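Local structure of separin (Saccharomyces cerevisiae, 5U1T) at residues K817-I822 / L836-R841; K580-Y585 / K609-Y614. The protein is a caspase-like cysteine protease that cleaves the MCD1/SCC1 subunit of cohesin at the onset of anaphase, allowing chromosomes to segregate. All coordinates share one frame; numbering follows the deposited sequence.

Interaction 1. Residues K817-I822 / L836-R841; sequences KELSRI and LHFLHR
Ser-820 and Leu-839 lie where the backbones come nearest, their CA atoms 7.8 Å apart, in an antiparallel helical hairpin built from helices 809-825 and 829-845, which follow each other along the chain. The local axes run at 149° and approach to 11.0 Å, so neither backbone touches the other and side chains fill the gap. Leu-819 and Leu-839 reach toward each other tip to tip: CD2 of Leu-819 is 4.0 Å from CG of Leu-839 and equally near its CD2. Leu-839 carries CG opposite its carbonyl carbon (chi1 -79°), which aims it at the first helix, where its two methyls diverge. Replacing Leu-839 with an alanine would probably leave Leu-819 CD2 without the branch it meets here and open a gap beside Ser-820. Phe-838 adds a lesser contact, its CD2 lying 4.4 Å from Leu-819 CD2, while its ring stacks on Phe-797 of helix 782-805, which precedes the hairpin. Arg-821 and Glu-818 are joined by a salt bridge remote from this interface, and Glu-818 OE1 also hydrogen-bonds an aromatic side chain of another protein's chain. At the other branch of Leu-839, CD1 lies 4.0 Å from Ser-820 CB.

Interaction 2. Residues K580-Y585 / K609-Y614; sequences KITKLY and KMLLCY
Leu-611 and Thr-582 hold the nearest CA atoms of segments 609-614 and 580-585, 7.8 Å apart, and the pair illustrates how one forked side chain can join two helices of an all-helical domain. Followed from its start, the segment 609-614 first presents Lys-609, packed on Tyr-644 of helix 642-655, and then Met-610, which turns to Met-570 of helix 557-572 and to an apolar side chain of another protein's chain. Leu-611 comes next and makes the contact, supplying more than half of the buried surface. Its CG stands opposite the backbone N (chi1 178°), carrying the branch point out toward the other helix, where the two methyls part. CD1 meets Thr-582 at 3.8 Å from OG1, the two side chains passing at a slant. CD2 goes to the ring of Tyr-585, one turn further along, with 4.3 Å to its CD2, and approaches that ring obliquely. Leu-612 then faces the next helices of the domain, packing on Tyr-648 and Leu-627. Tyr-614 closes the segment, and its OH hydrogen-bonds the carbonyl O of Leu-574, just ahead of helix 578-590.

The polar groups beside Leu-611 are answered elsewhere: the hydroxyl of Thr-582, set beside its own backbone N by a chi1 of -49°, bonds back to Leu-578 O, and Tyr-585 OH bonds Glu-604 OE1. With the hydroxyls so engaged, the two segments meet through van der Waals contact alone, which probably rests on the shape of a buried leucine more than on polar pairing.

How the interactions relate
Both contacts belong to the helical part of separin and lie away from the catalytic cysteine inferred by similarity. Along the chain they come in series: interaction 2 closes before interaction 1 opens, and nine helices separate 602-617 from 809-825. Their centres are 30 Å apart and their nearest atoms about 16 Å, so they do not touch and share no helix. Interaction 1 joins helices consecutive in sequence, whereas a short helix, 593-596, intervenes between the partners of interaction 2. Both join helices close in sequence, two of the many contacts a helical domain would need. Another protein's chain reaches the flank of each, at Glu-818, Arg-821 and Ile-822 in interaction 1 and Met-610 in interaction 2.

Interaction 1. Residues K817-I822 / L836-R841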
loop_
_atom_site.group_PDB
_atom_site.type_symbol
_atom_site.label_atom_id
_atom_site.label_comp_id
_atom_site.label_asym_id
_atom_site.label_seq_id
_atom_site.Cartn_x
_atom_site.Cartn_y
_atom_site.Cartn_z
ATOM N N LYS A 817 -1.034 8.403 18.333
ATOM C CA LYS A 817 -2.228 9.227 18.265
ATOM C C LYS A 817 -2.676 9.518 16.819
ATOM O O LYS A 817 -3.862 9.469 16.513
ATOM C CB LYS A 817 -2.000 10.523 19.026
ATOM C CG LYS A 817 -2.132 10.360 20.525
ATOM C CD LYS A 817 -1.460 11.498 21.269
ATOM C CE LYS A 817 -1.414 11.223 22.771
ATOM N NZ LYS A 817 -0.784 12.356 23.534
ATOM N N GLU A 818 -1.737 9.810 15.930
ATOM C CA GLU A 818 -2.105 10.067 14.553
ATOM C C GLU A 818 -2.684 8.808 13.940
ATOM O O GLU A 818 -3.682 8.860 13.236
ATOM C CB GLU A 818 -0.907 10.555 13.741
ATOM C CG GLU A 818 -0.578 12.022 13.950
ATOM C CD GLU A 818 -1.703 12.926 13.477
ATOM O OE1 GLU A 818 -2.089 12.821 12.282
ATOM O OE2 GLU A 818 -2.219 13.730 14.295
ATOM N N LEU A 819 -2.073 7.666 14.222
ATOM C CA LEU A 819 -2.508 6.415 13.612
ATOM C C LEU A 819 -3.889 6.047 14.113
ATOM O O LEU A 819 -4.767 5.673 13.335
ATOM C CB LEU A 819 -1.512 5.291 13.911
ATOM C CG LEU A 819 -2.023 3.849 13.927
ATOM C CD1 LEU A 819 -2.464 3.440 12.557
ATOM C CD2 LEU A 819 -0.933 2.934 14.416
ATOM N N SER A 820 -4.070 6.157 15.422
ATOM C CA SER A 820 -5.324 5.802 16.062
ATOM C C SER A 820 -6.488 6.554 15.413
ATOM O O SER A 820 -7.534 5.972 15.089
ATOM C CB SER A 820 -5.242 6.113 17.549
ATOM O OG SER A 820 -6.266 5.466 18.270
ATOM N N ARG A 821 -6.268 7.848 15.208
ATOM C CA ARG A 821 -7.229 8.754 14.609
ATOM C C ARG A 821 -7.694 8.249 13.245
ATOM O O ARG A 821 -8.896 8.115 12.987
ATOM C CB ARG A 821 -6.594 10.142 14.476
ATOM C CG ARG A 821 -7.556 11.286 14.265
ATOM C CD ARG A 821 -6.804 12.553 13.905
ATOM N NE ARG A 821 -6.674 12.718 12.457
ATOM C CZ ARG A 821 -5.619 13.268 11.862
ATOM N NH1 ARG A 821 -4.599 13.689 12.603
ATOM N NH2 ARG A 821 -5.573 13.390 10.537
ATOM N N ILE A 822 -6.722 7.969 12.383
ATOM C CA ILE A 822 -6.972 7.458 11.047
ATOM C C ILE A 822 -7.770 6.141 11.072
ATOM O O ILE A 822 -8.770 6.018 10.372
ATOM C CB ILE A 822 -5.647 7.259 10.296
ATOM C CG1 ILE A 822 -5.237 8.543 9.583
ATOM C CG2 ILE A 822 -5.775 6.189 9.261
ATOM C CD1 ILE A 822 -4.817 9.679 10.491
ATOM N N LEU A 836 -4.953 -2.161 15.433
ATOM C CA LEU A 836 -5.339 -2.337 16.822
ATOM C C LEU A 836 -4.419 -3.330 17.543
ATOM O O LEU A 836 -4.193 -3.196 18.747
ATOM C CB LEU A 836 -6.792 -2.797 16.925
ATOM C CG LEU A 836 -7.819 -1.692 16.664
ATOM C CD1 LEU A 836 -9.240 -2.257 16.670
ATOM C CD2 LEU A 836 -7.653 -0.574 17.679
ATOM N N HIS A 837 -3.902 -4.316 16.808
ATOM C CA HIS A 837 -2.993 -5.302 17.369
ATOM C C HIS A 837 -1.689 -4.634 17.715
ATOM O O HIS A 837 -1.113 -4.906 18.761
ATOM C CB HIS A 837 -2.751 -6.448 16.390
ATOM C CG HIS A 837 -1.608 -7.355 16.765
ATOM N ND1 HIS A 837 -1.692 -8.287 17.779
ATOM C CD2 HIS A 837 -0.376 -7.501 16.224
ATOM C CE1 HIS A 837 -0.557 -8.956 17.851
ATOM N NE2 HIS A 837 0.257 -8.501 16.913
ATOM N N PHE A 838 -1.240 -3.752 16.822
ATOM C CA PHE A 838 -0.021 -2.985 17.023
ATOM C C PHE A 838 -0.149 -1.994 18.179
ATOM O O PHE A 838 0.711 -1.949 19.049
ATOM C CB PHE A 838 0.348 -2.240 15.754
ATOM C CG PHE A 838 1.607 -1.465 15.869
ATOM C CD1 PHE A 838 2.831 -2.069 15.624
ATOM C CD2 PHE A 838 1.580 -0.128 16.235
ATOM C CE1 PHE A 838 4.003 -1.357 15.732
ATOM C CE2 PHE A 838 2.748 0.592 16.353
ATOM C CZ PHE A 838 3.960 -0.017 16.098
ATOM N N LEU A 839 -1.215 -1.202 18.188
ATOM C CA LEU A 839 -1.395 -0.210 19.227
ATOM C C LEU A 839 -1.475 -0.896 20.592
ATOM O O LEU A 839 -0.987 -0.383 21.610
ATOM C CB LEU A 839 -2.643 0.634 18.962
ATOM C CG LEU A 839 -2.438 1.730 17.912
ATOM C CD1 LEU A 839 -3.721 2.425 17.620
ATOM C CD2 LEU A 839 -1.420 2.745 18.382
ATOM N N HIS A 840 -2.057 -2.084 20.600
ATOM C CA HIS A 840 -2.202 -2.799 21.841
ATOM C C HIS A 840 -0.827 -3.164 22.398
ATOM O O HIS A 840 -0.572 -2.964 23.583
ATOM C CB HIS A 840 -3.045 -4.036 21.656
ATOM C CG HIS A 840 -3.012 -4.949 22.831
ATOM N ND1 HIS A 840 -2.179 -6.048 22.897
ATOM C CD2 HIS A 840 -3.686 -4.914 24.004
ATOM C CE1 HIS A 840 -2.362 -6.663 24.049
ATOM N NE2 HIS A 840 -3.270 -5.995 24.739
ATOM N N ARG A 841 0.051 -3.697 21.548
ATOM C CA ARG A 841 1.425 -3.969 21.955
ATOM C C ARG A 841 2.084 -2.676 22.442
ATOM O O ARG A 841 2.836 -2.670 23.415
ATOM C CB ARG A 841 2.238 -4.579 20.809
ATOM C CG ARG A 841 3.748 -4.702 21.083
ATOM C CD ARG A 841 4.500 -5.235 19.844
ATOM N NE ARG A 841 5.957 -5.063 19.878
ATOM C CZ ARG A 841 6.814 -5.894 20.481
ATOM N NH1 ARG A 841 8.119 -5.634 20.445
ATOM N NH2 ARG A 841 6.381 -6.980 21.137
#

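Interaction 2. Residues K580-Y585 / K609-Y614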
loop_
_atom_site.group_PDB
_atom_site.type_symbol
_atom_site.label_atom_id
_atom_site.label_comp_id
_atom_site.label_asym_id
_atom_site.label_seq_id
_atom_site.Cartn_x
_atom_site.Cartn_y
_atom_site.Cartn_z
ATOM N N LYS A 580 -14.610 -18.932 -0.345
ATOM C CA LYS A 580 -15.603 -19.651 -1.159
ATOM C C LYS A 580 -15.346 -19.481 -2.659
ATOM O O LYS A 580 -15.215 -20.468 -3.376
ATOM C CB LYS A 580 -17.025 -19.168 -0.827
ATOM C CG LYS A 580 -18.030 -20.275 -0.542
ATOM C CD LYS A 580 -19.308 -20.137 -1.413
ATOM C CE LYS A 580 -20.196 -21.407 -1.287
ATOM N NZ LYS A 580 -21.464 -21.412 -2.129
ATOM N N ILE A 581 -15.239 -18.233 -3.119
ATOM C CA ILE A 581 -15.118 -17.978 -4.548
ATOM C C ILE A 581 -13.709 -18.192 -5.111
ATOM O O ILE A 581 -13.571 -18.483 -6.289
ATOM C CB ILE A 581 -15.608 -16.541 -4.920
ATOM C CG1 ILE A 581 -14.652 -15.465 -4.436
ATOM C CG2 ILE A 581 -17.004 -16.286 -4.374
ATOM C CD1 ILE A 581 -15.174 -14.078 -4.638
ATOM N N THR A 582 -12.665 -18.084 -4.302
ATOM C CA THR A 582 -11.331 -18.419 -4.798
ATOM C C THR A 582 -11.257 -19.918 -5.060
ATOM O O THR A 582 -10.605 -20.370 -5.999
ATOM C CB THR A 582 -10.206 -18.022 -3.816
ATOM O OG1 THR A 582 -10.396 -16.671 -3.384
ATOM C CG2 THR A 582 -8.847 -18.141 -4.483
ATOM N N LYS A 583 -11.938 -20.697 -4.235
ATOM C CA LYS A 583 -11.916 -22.132 -4.424
ATOM C C LYS A 583 -12.764 -22.512 -5.606
ATOM O O LYS A 583 -12.361 -23.346 -6.422
ATOM C CB LYS A 583 -12.388 -22.845 -3.169
ATOM C CG LYS A 583 -11.227 -23.361 -2.357
ATOM C CD LYS A 583 -11.491 -23.306 -0.876
ATOM C CE LYS A 583 -10.179 -23.549 -0.104
ATOM N NZ LYS A 583 -9.412 -24.774 -0.598
ATOM N N LEU A 584 -13.936 -21.888 -5.698
ATOM C CA LEU A 584 -14.831 -22.088 -6.831
ATOM C C LEU A 584 -14.133 -21.824 -8.147
ATOM O O LEU A 584 -14.218 -22.630 -9.076
ATOM C CB LEU A 584 -16.055 -21.189 -6.711
ATOM C CG LEU A 584 -17.183 -21.924 -6.011
ATOM C CD1 LEU A 584 -18.251 -20.968 -5.574
ATOM C CD2 LEU A 584 -17.714 -22.955 -6.968
ATOM N N TYR A 585 -13.427 -20.704 -8.205
ATOM C CA TYR A 585 -12.737 -20.313 -9.416
ATOM C C TYR A 585 -11.648 -21.299 -9.783
ATOM O O TYR A 585 -11.481 -21.624 -10.959
ATOM C CB TYR A 585 -12.149 -18.913 -9.271
ATOM C CG TYR A 585 -11.395 -18.438 -10.489
ATOM C CD1 TYR A 585 -12.063 -18.110 -11.657
ATOM C CD2 TYR A 585 -10.013 -18.300 -10.459
ATOM C CE1 TYR A 585 -11.374 -17.678 -12.767
ATOM C CE2 TYR A 585 -9.317 -17.866 -11.554
ATOM C CZ TYR A 585 -10.001 -17.552 -12.715
ATOM O OH TYR A 585 -9.302 -17.120 -13.821
ATOM N N LYS A 609 -6.662 -10.571 -11.647
ATOM C CA LYS A 609 -5.774 -9.571 -11.081
ATOM C C LYS A 609 -6.367 -8.972 -9.805
ATOM O O LYS A 609 -5.672 -8.850 -8.789
ATOM C CB LYS A 609 -5.468 -8.476 -12.100
ATOM C CG LYS A 609 -4.458 -8.914 -13.150
ATOM C CD LYS A 609 -4.800 -8.427 -14.557
ATOM C CE LYS A 609 -5.046 -6.924 -14.625
ATOM N NZ LYS A 609 -4.859 -6.442 -16.019
ATOM N N MET A 610 -7.655 -8.646 -9.836
ATOM C CA MET A 610 -8.324 -8.082 -8.670
ATOM C C MET A 610 -8.438 -9.095 -7.504
ATOM O O MET A 610 -8.577 -8.711 -6.339
ATOM C CB MET A 610 -9.699 -7.557 -9.077
ATOM C CG MET A 610 -10.325 -6.543 -8.153
ATOM S SD MET A 610 -9.199 -5.430 -7.245
ATOM C CE MET A 610 -8.138 -4.662 -8.512
ATOM N N LEU A 611 -8.364 -10.386 -7.831
ATOM C CA LEU A 611 -8.590 -11.462 -6.865
ATOM C C LEU A 611 -7.305 -11.770 -6.121
ATOM O O LEU A 611 -7.310 -11.936 -4.897
ATOM C CB LEU A 611 -9.111 -12.726 -7.571
ATOM C CG LEU A 611 -9.375 -13.980 -6.729
ATOM C CD1 LEU A 611 -10.478 -13.731 -5.717
ATOM C CD2 LEU A 611 -9.724 -15.155 -7.611
ATOM N N LEU A 612 -6.222 -11.884 -6.893
ATOM C CA LEU A 612 -4.876 -12.016 -6.373
ATOM C C LEU A 612 -4.581 -10.857 -5.429
ATOM O O LEU A 612 -4.111 -11.062 -4.307
ATOM C CB LEU A 612 -3.856 -12.039 -7.507
ATOM C CG LEU A 612 -3.782 -13.263 -8.407
ATOM C CD1 LEU A 612 -2.720 -13.063 -9.447
ATOM C CD2 LEU A 612 -3.484 -14.504 -7.607
ATOM N N CYS A 613 -4.873 -9.646 -5.887
ATOM C CA CYS A 613 -4.661 -8.454 -5.087
ATOM C C CYS A 613 -5.511 -8.417 -3.815
ATOM O O CYS A 613 -5.046 -7.933 -2.785
ATOM C CB CYS A 613 -4.923 -7.211 -5.930
ATOM S SG CYS A 613 -5.014 -5.649 -5.044
ATOM N N TYR A 614 -6.733 -8.930 -3.848
ATOM C CA TYR A 614 -7.542 -8.898 -2.633
ATOM C C TYR A 614 -7.177 -10.056 -1.707
ATOM O O TYR A 614 -7.339 -9.950 -0.497
ATOM C CB TYR A 614 -9.029 -8.939 -2.954
ATOM C CG TYR A 614 -9.954 -8.381 -1.895
ATOM C CD1 TYR A 614 -9.761 -7.110 -1.372
ATOM C CD2 TYR A 614 -11.050 -9.109 -1.452
ATOM C CE1 TYR A 614 -10.625 -6.577 -0.431
ATOM C CE2 TYR A 614 -11.926 -8.584 -0.510
ATOM C CZ TYR A 614 -11.699 -7.316 -0.001
ATOM O OH TYR A 614 -12.546 -6.777 0.937
#